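Putative alpha-galactosidase (Bacteroides fragilis, PDB 4NZJ) probably catalyses the hydrolysis of terminal, non-reducing alpha-D-galactose residues from alpha-D-galactosides, as a member of glycoside hydrolase family 27. Local coordinates at residues F31-S36 against M41-E46; G37-Q42 against M131-Y136; R394-R397 against D402-V405; C417-R420 against P424-V427. All blocks are in the same frame, centred on the assembly; numbering follows the deposited sequence.

Interaction 1: F31-S36 against M41-E46; sequences FYIPTS and MQWSAE
Y32 reaches W43 with the end of its side chain: OH lies 3.9 Å from W43 CZ2, meeting the indole obliquely. A tyrosine suits this place because its ring packs beside W43 while its hydroxyl is hydrogen-bonded to D133, outside these two segments. I33 points directly at the tryptophan. Its CD1 comes to 3.9 Å from W43 CD1, and CB and CG2 also lie close to the pyrrole side of the ring, a branched aliphatic surface fitted to an aromatic one. T35 supplies the polar part of the contact. Its OG1 sits at the edge of the indole, in the ring plane, and accepts a nearly straight hydrogen bond from W43 NE1 (2.9 Å, 163°). The same oxygen donates to I33 O at 2.7 Å, coming from above the carbonyl plane, so the buried hydroxyl both gives and receives. The threonine torsion (chi1 -43°) sets OG1 beside its own backbone N, within reach of both partners, and turns CG2 toward M41. In the conformer modelled here, selenomethionine M41 probably rests CE 3.9 Å from T35 CG2 and 3.5 Å from S36 O. S36 contributes that carbonyl; its OG is hydrogen-bonded to N16 ND2. Strand 28-36 belongs to one sheet and strand 42-46 to another, and W43 packs between them as part of the core of the Ig-like beta sandwich.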
loop_
_atom_site.group_PDB
_atom_site.type_symbol
_atom_site.label_atom_id
_atom_site.label_comp_id
_atom_site.label_asym_id
_atom_site.label_seq_id
_atom_site.Cartn_x
_atom_site.Cartn_y
_atom_site.Cartn_z
ATOM N N PHE A 31 7.995 -4.163 13.297
ATOM C CA PHE A 31 7.078 -4.957 12.495
ATOM C C PHE A 31 6.075 -5.676 13.377
ATOM O O PHE A 31 6.441 -6.544 14.171
ATOM C CB PHE A 31 7.833 -5.987 11.653
ATOM C CG PHE A 31 6.946 -6.787 10.746
ATOM C CD1 PHE A 31 6.336 -6.184 9.657
ATOM C CD2 PHE A 31 6.716 -8.141 10.978
ATOM C CE1 PHE A 31 5.514 -6.917 8.812
ATOM C CE2 PHE A 31 5.898 -8.878 10.136
ATOM C CZ PHE A 31 5.297 -8.264 9.051
ATOM N N TYR A 32 4.808 -5.301 13.238
ATOM C CA TYR A 32 3.730 -6.055 13.852
ATOM C C TYR A 32 3.403 -7.222 12.931
ATOM O O TYR A 32 3.226 -7.040 11.728
ATOM C CB TYR A 32 2.486 -5.184 14.064
ATOM C CG TYR A 32 1.264 -5.967 14.487
ATOM C CD1 TYR A 32 1.109 -6.397 15.802
ATOM C CD2 TYR A 32 0.274 -6.301 13.570
ATOM C CE1 TYR A 32 -0.006 -7.122 16.196
ATOM C CE2 TYR A 32 -0.842 -7.019 13.958
ATOM C CZ TYR A 32 -0.976 -7.429 15.272
ATOM O OH TYR A 32 -2.073 -8.156 15.676
ATOM N N ILE A 33 3.318 -8.414 13.509
ATOM C CA ILE A 33 3.034 -9.619 12.740
ATOM C C ILE A 33 1.527 -9.687 12.476
ATOM O O ILE A 33 0.760 -9.985 13.389
ATOM C CB ILE A 33 3.496 -10.884 13.480
ATOM C CG1 ILE A 33 5.002 -10.812 13.776
ATOM C CG2 ILE A 33 3.155 -12.127 12.660
ATOM C CD1 ILE A 33 5.452 -11.772 14.856
ATOM N N PRO A 34 1.090 -9.401 11.233
ATOM C CA PRO A 34 -0.350 -9.357 10.999
ATOM C C PRO A 34 -0.939 -10.753 11.102
ATOM O O PRO A 34 -0.526 -11.652 10.373
ATOM C CB PRO A 34 -0.466 -8.802 9.568
ATOM C CG PRO A 34 0.906 -8.329 9.196
ATOM C CD PRO A 34 1.828 -9.217 9.973
ATOM N N THR A 35 -1.879 -10.933 12.024
ATOM C CA THR A 35 -2.349 -12.270 12.380
ATOM C C THR A 35 -3.859 -12.319 12.582
ATOM O O THR A 35 -4.394 -11.690 13.497
ATOM C CB THR A 35 -1.656 -12.775 13.667
ATOM O OG1 THR A 35 -0.260 -12.461 13.620
ATOM C CG2 THR A 35 -1.819 -14.266 13.816
ATOM N N SER A 36 -4.544 -13.070 11.724
ATOM C CA SER A 36 -5.966 -13.314 11.903
ATOM C C SER A 36 -6.167 -14.409 12.943
ATOM O O SER A 36 -5.263 -15.205 13.197
ATOM C CB SER A 36 -6.615 -13.717 10.578
ATOM O OG SER A 36 -6.470 -12.698 9.612
HETATM N N MSE A 41 -4.066 -13.971 21.838
HETATM C CA MSE A 41 -3.070 -14.536 20.926
HETATM C C MSE A 41 -1.703 -14.414 21.545
HETATM O O MSE A 41 -1.420 -13.448 22.249
HETATM C CB MSE A 41 -3.168 -13.736 19.623
HETATM C CG MSE A 41 -2.264 -14.204 18.480
HETATM SE SE MSE A 41 -2.962 -15.825 17.603
HETATM C CE MSE A 41 -4.421 -15.011 16.558
ATOM N N GLN A 42 -0.846 -15.394 21.276
ATOM C CA GLN A 42 0.545 -15.364 21.722
ATOM C C GLN A 42 1.457 -15.613 20.526
ATOM O O GLN A 42 1.185 -16.489 19.704
ATOM C CB GLN A 42 0.789 -16.423 22.797
ATOM C CG GLN A 42 2.257 -16.645 23.133
ATOM C CD GLN A 42 2.452 -17.538 24.338
ATOM O OE1 GLN A 42 2.932 -18.664 24.214
ATOM N NE2 GLN A 42 2.074 -17.043 25.513
ATOM N N TRP A 43 2.540 -14.848 20.444
ATOM C CA TRP A 43 3.507 -14.984 19.358
ATOM C C TRP A 43 4.872 -15.421 19.873
ATOM O O TRP A 43 5.250 -15.114 21.007
ATOM C CB TRP A 43 3.686 -13.650 18.647
ATOM C CG TRP A 43 2.527 -13.184 17.835
ATOM C CD1 TRP A 43 2.327 -13.392 16.502
ATOM C CD2 TRP A 43 1.430 -12.383 18.287
ATOM N NE1 TRP A 43 1.167 -12.779 16.095
ATOM C CE2 TRP A 43 0.595 -12.154 17.172
ATOM C CE3 TRP A 43 1.067 -11.842 19.525
ATOM C CZ2 TRP A 43 -0.583 -11.403 17.258
ATOM C CZ3 TRP A 43 -0.106 -11.099 19.613
ATOM C CH2 TRP A 43 -0.915 -10.884 18.481
ATOM N N SER A 44 5.614 -16.131 19.030
ATOM C CA SER A 44 7.010 -16.461 19.310
ATOM C C SER A 44 7.783 -16.590 18.002
ATOM O O SER A 44 7.189 -16.599 16.918
ATOM C CB SER A 44 7.114 -17.748 20.134
ATOM O OG SER A 44 6.531 -18.847 19.455
ATOM N N ALA A 45 9.106 -16.671 18.104
ATOM C CA ALA A 45 9.948 -16.763 16.917
ATOM C C ALA A 45 11.183 -17.614 17.151
ATOM O O ALA A 45 11.687 -17.706 18.275
ATOM C CB ALA A 45 10.352 -15.375 16.442
ATOM N N GLU A 46 11.647 -18.245 16.075
ATOM C CA GLU A 46 12.915 -18.960 16.065
ATOM C C GLU A 46 13.838 -18.267 15.070
ATOM O O GLU A 46 13.395 -17.829 14.007
ATOM C CB GLU A 46 12.713 -20.422 15.667
ATOM C CG GLU A 46 11.855 -21.220 16.637
#

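Interaction 2: G37-Q42 against M131-Y136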
loop_
_atom_site.group_PDB
_atom_site.type_symbol
_atom_site.label_atom_id
_atom_site.label_comp_id
_atom_site.label_asym_id
_atom_site.label_seq_id
_atom_site.Cartn_x
_atom_site.Cartn_y
_atom_site.Cartn_z
ATOM N N GLY A 37 -7.348 -14.445 13.552
ATOM C CA GLY A 37 -7.699 -15.514 14.482
ATOM C C GLY A 37 -8.268 -14.988 15.778
ATOM O O GLY A 37 -8.108 -13.810 16.110
ATOM N N GLN A 38 -8.928 -15.862 16.530
ATOM C CA GLN A 38 -9.537 -15.425 17.779
ATOM C C GLN A 38 -8.454 -15.009 18.775
ATOM O O GLN A 38 -7.344 -15.543 18.763
ATOM C CB GLN A 38 -10.470 -16.494 18.360
ATOM C CG GLN A 38 -9.812 -17.539 19.242
ATOM C CD GLN A 38 -10.832 -18.319 20.052
ATOM O OE1 GLN A 38 -11.916 -18.628 19.562
ATOM N NE2 GLN A 38 -10.490 -18.636 21.295
ATOM N N ARG A 39 -8.785 -14.031 19.614
ATOM C CA ARG A 39 -7.917 -13.601 20.704
ATOM C C ARG A 39 -8.398 -14.236 22.012
ATOM O O ARG A 39 -9.560 -14.636 22.107
ATOM C CB ARG A 39 -7.911 -12.071 20.807
ATOM C CG ARG A 39 -6.776 -11.395 20.049
ATOM C CD ARG A 39 -6.794 -11.665 18.548
ATOM N NE ARG A 39 -5.683 -10.976 17.895
ATOM C CZ ARG A 39 -5.308 -11.133 16.625
ATOM N NH1 ARG A 39 -5.950 -11.966 15.814
ATOM N NH2 ARG A 39 -4.276 -10.439 16.163
ATOM N N PRO A 40 -7.519 -14.323 23.030
ATOM C CA PRO A 40 -6.135 -13.832 23.085
ATOM C C PRO A 40 -5.149 -14.636 22.233
ATOM O O PRO A 40 -5.374 -15.818 21.953
ATOM C CB PRO A 40 -5.779 -13.936 24.573
ATOM C CG PRO A 40 -6.661 -15.007 25.096
ATOM C CD PRO A 40 -7.939 -14.907 24.317
HETATM N N MSE A 41 -4.066 -13.971 21.838
HETATM C CA MSE A 41 -3.070 -14.536 20.926
HETATM C C MSE A 41 -1.703 -14.414 21.545
HETATM O O MSE A 41 -1.420 -13.448 22.249
HETATM C CB MSE A 41 -3.168 -13.736 19.623
HETATM C CG MSE A 41 -2.264 -14.204 18.480
HETATM SE SE MSE A 41 -2.962 -15.825 17.603
HETATM C CE MSE A 41 -4.421 -15.011 16.558
ATOM N N GLN A 42 -0.846 -15.394 21.276
ATOM C CA GLN A 42 0.545 -15.364 21.722
ATOM C C GLN A 42 1.457 -15.613 20.526
ATOM O O GLN A 42 1.185 -16.489 19.704
ATOM C CB GLN A 42 0.789 -16.423 22.797
ATOM C CG GLN A 42 2.257 -16.645 23.133
ATOM C CD GLN A 42 2.452 -17.538 24.338
ATOM O OE1 GLN A 42 2.932 -18.664 24.214
ATOM N NE2 GLN A 42 2.074 -17.043 25.513
HETATM N N MSE A 131 -7.762 -4.159 10.083
HETATM C CA MSE A 131 -6.812 -3.682 9.070
HETATM C C MSE A 131 -5.376 -3.949 9.462
HETATM O O MSE A 131 -4.574 -4.393 8.635
HETATM C CB MSE A 131 -7.040 -2.204 8.732
HETATM C CG MSE A 131 -8.316 -2.057 7.914
HETATM SE SE MSE A 131 -8.695 -0.170 7.505
HETATM C CE MSE A 131 -7.194 0.192 6.297
ATOM N N ARG A 132 -5.019 -3.693 10.711
ATOM C CA ARG A 132 -3.646 -3.961 11.145
ATOM C C ARG A 132 -3.282 -5.436 10.955
ATOM O O ARG A 132 -2.169 -5.760 10.537
ATOM C CB ARG A 132 -3.415 -3.530 12.590
ATOM C CG ARG A 132 -1.949 -3.603 12.997
ATOM C CD ARG A 132 -1.699 -3.216 14.448
ATOM N NE ARG A 132 -2.305 -4.157 15.381
ATOM C CZ ARG A 132 -2.026 -4.217 16.683
ATOM N NH1 ARG A 132 -1.143 -3.389 17.229
ATOM N NH2 ARG A 132 -2.635 -5.115 17.445
ATOM N N ASP A 133 -4.230 -6.333 11.210
ATOM C CA ASP A 133 -3.954 -7.767 11.077
ATOM C C ASP A 133 -3.940 -8.291 9.649
ATOM O O ASP A 133 -3.569 -9.442 9.423
ATOM C CB ASP A 133 -4.894 -8.567 11.966
ATOM C CG ASP A 133 -4.517 -8.432 13.405
ATOM O OD1 ASP A 133 -3.403 -8.878 13.739
ATOM O OD2 ASP A 133 -5.289 -7.837 14.184
ATOM N N LEU A 134 -4.320 -7.446 8.692
ATOM C CA LEU A 134 -4.184 -7.784 7.278
ATOM C C LEU A 134 -3.013 -7.064 6.611
ATOM O O LEU A 134 -2.830 -7.183 5.400
ATOM C CB LEU A 134 -5.498 -7.528 6.517
ATOM C CG LEU A 134 -6.461 -8.718 6.426
ATOM C CD1 LEU A 134 -5.860 -9.886 5.652
ATOM C CD2 LEU A 134 -6.898 -9.161 7.810
ATOM N N GLY A 135 -2.224 -6.326 7.396
ATOM C CA GLY A 135 -0.964 -5.751 6.913
ATOM C C GLY A 135 -0.938 -4.244 6.727
ATOM O O GLY A 135 0.107 -3.680 6.399
ATOM N N TYR A 136 -2.074 -3.581 6.935
ATOM C CA TYR A 136 -2.120 -2.120 6.836
ATOM C C TYR A 136 -1.302 -1.545 7.987
ATOM O O TYR A 136 -1.613 -1.796 9.157
ATOM C CB TYR A 136 -3.560 -1.613 6.883
ATOM C CG TYR A 136 -4.393 -2.004 5.679
ATOM C CD1 TYR A 136 -4.453 -1.192 4.552
ATOM C CD2 TYR A 136 -5.136 -3.183 5.670
ATOM C CE1 TYR A 136 -5.227 -1.541 3.459
ATOM C CE2 TYR A 136 -5.903 -3.543 4.577
ATOM C CZ TYR A 136 -5.946 -2.720 3.473
ATOM O OH TYR A 136 -6.713 -3.081 2.388
#
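R39 and D133 meet through a single salt bridge, R39 NH2 to D133 OD1 at 3.0 Å, and little else joins the two loops: only 70 Å² is buried. The tight side belongs to D133, a buried residue whose OD1, already bonded to Y32, also accepts from the backbone N of T35. The guanidinium comes from the opposite direction and offers its edge to OD1. The bond is bent (127°) and weak, and the two flat groups are turned 64° apart, so this is not the flat two-pronged pairing of arginine with carboxylate. The looser side is the partly exposed stem of R39, bent at chi2 (61°), a turn that brings the edge of the guanidinium to its own loop. The guanidinium itself is held: NH1 donates to G37 O at 2.9 Å, in the guanidinium plane, and also to T35 O, which fixes the group's rotation. R132 lies nearby, its NH2 5.7 Å from R39 NH2, with its own cation-pi partner in Y32. Several donors converging on one buried carboxylate oxygen, with two arginine charges close by, would be expected to keep D133 ionised; this contact between the Ig-like domain and the catalytic barrel is polar, with little packing.

Interaction 3: R394-R397 against D402-V405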
loop_
_atom_site.group_PDB
_atom_site.type_symbol
_atom_site.label_atom_id
_atom_site.label_comp_id
_atom_site.label_asym_id
_atom_site.label_seq_id
_atom_site.Cartn_x
_atom_site.Cartn_y
_atom_site.Cartn_z
ATOM N N ARG A 394 -1.814 -6.139 -18.391
ATOM C CA ARG A 394 -3.126 -6.283 -18.997
ATOM C C ARG A 394 -2.904 -6.934 -20.354
ATOM O O ARG A 394 -2.672 -6.259 -21.364
ATOM C CB ARG A 394 -3.849 -4.943 -19.111
ATOM C CG ARG A 394 -5.261 -5.083 -19.666
ATOM C CD ARG A 394 -5.988 -3.757 -19.715
ATOM N NE ARG A 394 -5.322 -2.811 -20.604
ATOM C CZ ARG A 394 -5.633 -1.517 -20.709
ATOM N NH1 ARG A 394 -6.599 -0.994 -19.971
ATOM N NH2 ARG A 394 -4.970 -0.744 -21.552
ATOM N N SER A 395 -2.952 -8.263 -20.357
ATOM C CA SER A 395 -2.632 -9.058 -21.537
ATOM C C SER A 395 -3.655 -8.892 -22.650
ATOM O O SER A 395 -3.311 -8.982 -23.836
ATOM C CB SER A 395 -2.523 -10.535 -21.161
ATOM O OG SER A 395 -1.518 -10.721 -20.179
ATOM N N ILE A 396 -4.915 -8.702 -22.271
ATOM C CA ILE A 396 -5.985 -8.454 -23.221
ATOM C C ILE A 396 -6.873 -7.316 -22.722
ATOM O O ILE A 396 -7.326 -7.334 -21.580
ATOM C CB ILE A 396 -6.860 -9.711 -23.446
ATOM C CG1 ILE A 396 -5.990 -10.897 -23.872
ATOM C CG2 ILE A 396 -7.933 -9.436 -24.492
ATOM C CD1 ILE A 396 -6.756 -12.186 -24.093
ATOM N N ARG A 397 -7.110 -6.335 -23.591
ATOM C CA ARG A 397 -8.134 -5.319 -23.362
ATOM C C ARG A 397 -9.145 -5.455 -24.485
ATOM O O ARG A 397 -8.962 -4.908 -25.576
ATOM C CB ARG A 397 -7.551 -3.895 -23.345
ATOM C CG ARG A 397 -8.569 -2.869 -22.856
ATOM C CD ARG A 397 -8.284 -1.440 -23.298
ATOM N NE ARG A 397 -9.258 -0.552 -22.667
ATOM C CZ ARG A 397 -10.511 -0.372 -23.081
ATOM N NH1 ARG A 397 -10.975 -0.980 -24.168
ATOM N NH2 ARG A 397 -11.312 0.447 -22.401
ATOM N N ASP A 402 -11.202 -6.939 -19.544
ATOM C CA ASP A 402 -9.760 -7.072 -19.489
ATOM C C ASP A 402 -9.397 -8.446 -18.941
ATOM O O ASP A 402 -10.124 -9.004 -18.106
ATOM C CB ASP A 402 -9.125 -6.115 -18.485
ATOM C CG ASP A 402 -9.282 -4.657 -18.831
ATOM O OD1 ASP A 402 -9.630 -4.326 -19.979
ATOM O OD2 ASP A 402 -9.009 -3.852 -17.909
ATOM N N ILE A 403 -8.249 -8.952 -19.376
ATOM C CA ILE A 403 -7.572 -10.063 -18.716
ATOM C C ILE A 403 -6.223 -9.547 -18.231
ATOM O O ILE A 403 -5.393 -9.143 -19.046
ATOM C CB ILE A 403 -7.320 -11.244 -19.677
ATOM C CG1 ILE A 403 -8.638 -11.776 -20.239
ATOM C CG2 ILE A 403 -6.566 -12.361 -18.965
ATOM C CD1 ILE A 403 -9.603 -12.256 -19.181
ATOM N N TRP A 404 -6.022 -9.542 -16.915
ATOM C CA TRP A 404 -4.761 -9.124 -16.308
ATOM C C TRP A 404 -4.060 -10.358 -15.765
ATOM O O TRP A 404 -4.710 -11.250 -15.226
ATOM C CB TRP A 404 -5.007 -8.154 -15.162
ATOM C CG TRP A 404 -5.583 -6.833 -15.540
ATOM C CD1 TRP A 404 -6.876 -6.566 -15.884
ATOM C CD2 TRP A 404 -4.897 -5.577 -15.552
ATOM N NE1 TRP A 404 -7.032 -5.222 -16.136
ATOM C CE2 TRP A 404 -5.834 -4.592 -15.931
ATOM C CE3 TRP A 404 -3.580 -5.192 -15.288
ATOM C CZ2 TRP A 404 -5.493 -3.241 -16.059
ATOM C CZ3 TRP A 404 -3.241 -3.844 -15.410
ATOM C CH2 TRP A 404 -4.196 -2.889 -15.793
ATOM N N VAL A 405 -2.736 -10.397 -15.880
ATOM C CA VAL A 405 -1.962 -11.580 -15.512
ATOM C C VAL A 405 -0.755 -11.179 -14.676
ATOM O O VAL A 405 0.034 -10.325 -15.087
ATOM C CB VAL A 405 -1.481 -12.334 -16.761
ATOM C CG1 VAL A 405 -0.727 -13.598 -16.371
ATOM C CG2 VAL A 405 -2.663 -12.669 -17.656
HETATM O O HOH W 1 -8.150 -1.331 -17.993
#
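Strand segments 394-397 and 402-405 run antiparallel, their axes approaching to 4.6 Å and their N-to-C directions differing by 173°, with R394 opposite W404 and R397 opposite D402 as non-hydrogen-bonded pairs. Between them the register slips by one residue. S395 N and I396 N both turn to I403 O, the first through a weak bond (2.9 Å, 121°), the second through a straighter one at 3.3 Å, and I403 N answers to I396 O at 2.9 Å. Two residues facing one make this a classic beta bulge. It lies in the hairpin of strands 393-397 and 401-407, at the edge of a sheet of the C-terminal beta sandwich. R394 suits its place through its aliphatic stem: CB sits 3.6 Å above the centre of the six-membered ring of W404, only 4° off the ring normal, as a CH-pi contact. With CG anti to the backbone N, the stem continues across the indole; CD passes D402 OD2 at 3.5 Å, and beyond a bend at chi3 the guanidinium reaches a salt bridge with E301. R397, also paired with E301, places its CD over the centre of that guanidinium. D402 divides its carboxylate: OD1 is claimed by R420, and OD2 accepts from W404 NE1 at 3.0 Å, on its anti side but tilted out of the carboxylate plane. On the sheet's other face, I396 and I403 bring their CB atoms to 4.1 Å.

Interaction 4: C417-R420 against P424-V427; sequences CFNR and PQTV
N419 and Q425 form the centre of this contact, with C417 packing against V427 beside them. N419 has the most surface buried, and it is the aliphatic part of Q425 that does the burying: Q425 CG lies 3.2 Å from N419 OD1 and 3.6 Å from N419 ND2. The two side chains cross at about a right angle, their amide planes 64° apart. With CG anti to the backbone N (chi1 -178°), N419 stretches across toward strand 425-430. Its polar atoms are satisfied close by: OD1 accepts from A421 N, two residues on, the bond that defines an Asx turn, while ND2 donates to S423 O and A464 O. Asparagine suits the place because a short amide can serve both ends of the loop that follows its strand. Q425 starts toward N419 but bends at chi2 (-68°); this bend carries its amide off, so that it does not meet that of N419, and NE2 makes a weak bond to S423 OG. C417 is compact and apolar here, its SG 4.3 Å from V427 CG1, among the side chains of I403 and L463. The CA atoms of C417 and V427 are 7.4 Å apart, a spacing bridged by side chains and not by strand pairing. Strand 413-419 lies in the six-stranded sheet of the C-terminal sandwich, and strand 425-430 pairs with 458-463 in the other. With no hydrogen bond between the segments, their cohesion is van der Waals, while the buried N419 amide spends its polarity on nearby backbone.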
loop_
_atom_site.group_PDB
_atom_site.type_symbol
_atom_site.label_atom_id
_atom_site.label_comp_id
_atom_site.label_asym_id
_atom_site.label_seq_id
_atom_site.Cartn_x
_atom_site.Cartn_y
_atom_site.Cartn_z
ATOM N N CYS A 417 -10.115 -11.551 -14.460
ATOM C CA CYS A 417 -11.041 -11.275 -15.553
ATOM C C CYS A 417 -11.943 -10.145 -15.107
ATOM O O CYS A 417 -12.719 -10.308 -14.170
ATOM C CB CYS A 417 -11.874 -12.511 -15.876
ATOM S SG CYS A 417 -10.895 -13.968 -16.283
ATOM N N PHE A 418 -11.821 -8.994 -15.760
ATOM C CA PHE A 418 -12.478 -7.782 -15.301
ATOM C C PHE A 418 -13.453 -7.267 -16.337
ATOM O O PHE A 418 -13.063 -6.879 -17.433
ATOM C CB PHE A 418 -11.427 -6.726 -14.976
ATOM C CG PHE A 418 -11.986 -5.349 -14.744
ATOM C CD1 PHE A 418 -13.078 -5.148 -13.907
ATOM C CD2 PHE A 418 -11.393 -4.240 -15.351
ATOM C CE1 PHE A 418 -13.575 -3.872 -13.686
ATOM C CE2 PHE A 418 -11.888 -2.964 -15.136
ATOM C CZ PHE A 418 -12.979 -2.779 -14.304
ATOM N N ASN A 419 -14.729 -7.300 -15.977
ATOM C CA ASN A 419 -15.796 -6.783 -16.807
ATOM C C ASN A 419 -15.956 -5.280 -16.594
ATOM O O ASN A 419 -16.438 -4.850 -15.555
ATOM C CB ASN A 419 -17.103 -7.504 -16.469
ATOM C CG ASN A 419 -18.256 -7.060 -17.337
ATOM O OD1 ASN A 419 -18.058 -6.468 -18.394
ATOM N ND2 ASN A 419 -19.476 -7.361 -16.902
ATOM N N ARG A 420 -15.545 -4.489 -17.583
ATOM C CA ARG A 420 -15.745 -3.036 -17.557
ATOM C C ARG A 420 -17.199 -2.642 -17.747
ATOM O O ARG A 420 -17.626 -1.592 -17.267
ATOM C CB ARG A 420 -14.955 -2.365 -18.681
ATOM C CG ARG A 420 -13.729 -1.619 -18.228
ATOM C CD ARG A 420 -12.969 -1.114 -19.444
ATOM N NE ARG A 420 -12.208 -2.207 -20.039
ATOM C CZ ARG A 420 -12.464 -2.801 -21.206
ATOM N NH1 ARG A 420 -13.469 -2.423 -21.984
ATOM N NH2 ARG A 420 -11.685 -3.801 -21.602
ATOM N N PRO A 424 -23.868 -7.987 -17.873
ATOM C CA PRO A 424 -23.088 -9.189 -17.603
ATOM C C PRO A 424 -22.321 -9.662 -18.830
ATOM O O PRO A 424 -22.773 -9.483 -19.961
ATOM C CB PRO A 424 -24.139 -10.235 -17.197
ATOM C CG PRO A 424 -25.424 -9.503 -17.024
ATOM C CD PRO A 424 -25.317 -8.226 -17.796
ATOM N N GLN A 425 -21.156 -10.246 -18.591
ATOM C CA GLN A 425 -20.320 -10.758 -19.662
ATOM C C GLN A 425 -19.767 -12.110 -19.248
ATOM O O GLN A 425 -19.527 -12.357 -18.062
ATOM C CB GLN A 425 -19.164 -9.794 -19.934
ATOM C CG GLN A 425 -19.587 -8.395 -20.380
ATOM C CD GLN A 425 -20.223 -8.368 -21.758
ATOM O OE1 GLN A 425 -19.825 -9.113 -22.652
ATOM N NE2 GLN A 425 -21.216 -7.501 -21.938
ATOM N N THR A 426 -19.572 -12.978 -20.233
ATOM C CA THR A 426 -18.974 -14.284 -20.015
ATOM C C THR A 426 -17.601 -14.297 -20.672
ATOM O O THR A 426 -17.457 -13.899 -21.827
ATOM C CB THR A 426 -19.851 -15.408 -20.596
ATOM O OG1 THR A 426 -21.132 -15.392 -19.955
ATOM C CG2 THR A 426 -19.197 -16.779 -20.390
ATOM N N VAL A 427 -16.598 -14.734 -19.922
ATOM C CA VAL A 427 -15.252 -14.920 -20.447
ATOM C C VAL A 427 -14.926 -16.408 -20.412
ATOM O O VAL A 427 -15.076 -17.054 -19.376
ATOM C CB VAL A 427 -14.216 -14.144 -19.612
ATOM C CG1 VAL A 427 -12.808 -14.359 -20.154
ATOM C CG2 VAL A 427 -14.566 -12.660 -19.582
#

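The four contacts form two clusters. Interactions 1 and 2 lie 8 Å apart between centres and share M41 and Q42; interaction 1 joins the two sheets of the N-terminal Ig-like domain, and interaction 2 docks that domain on the loop before barrel strand 138-140. Far along the chain, interactions 3 and 4 follow in series in the C-terminal sandwich, 11 Å apart between centres. Their strands 401-407 and 413-419 are neighbours in one sheet, bridged by D402 and R420. Interactions 2 and 4 are 34 Å apart between centres, about 17 Å between nearest atoms. The catalytic barrel thus carries an accessory beta domain at each end of its sequence, with no touch between the clusters.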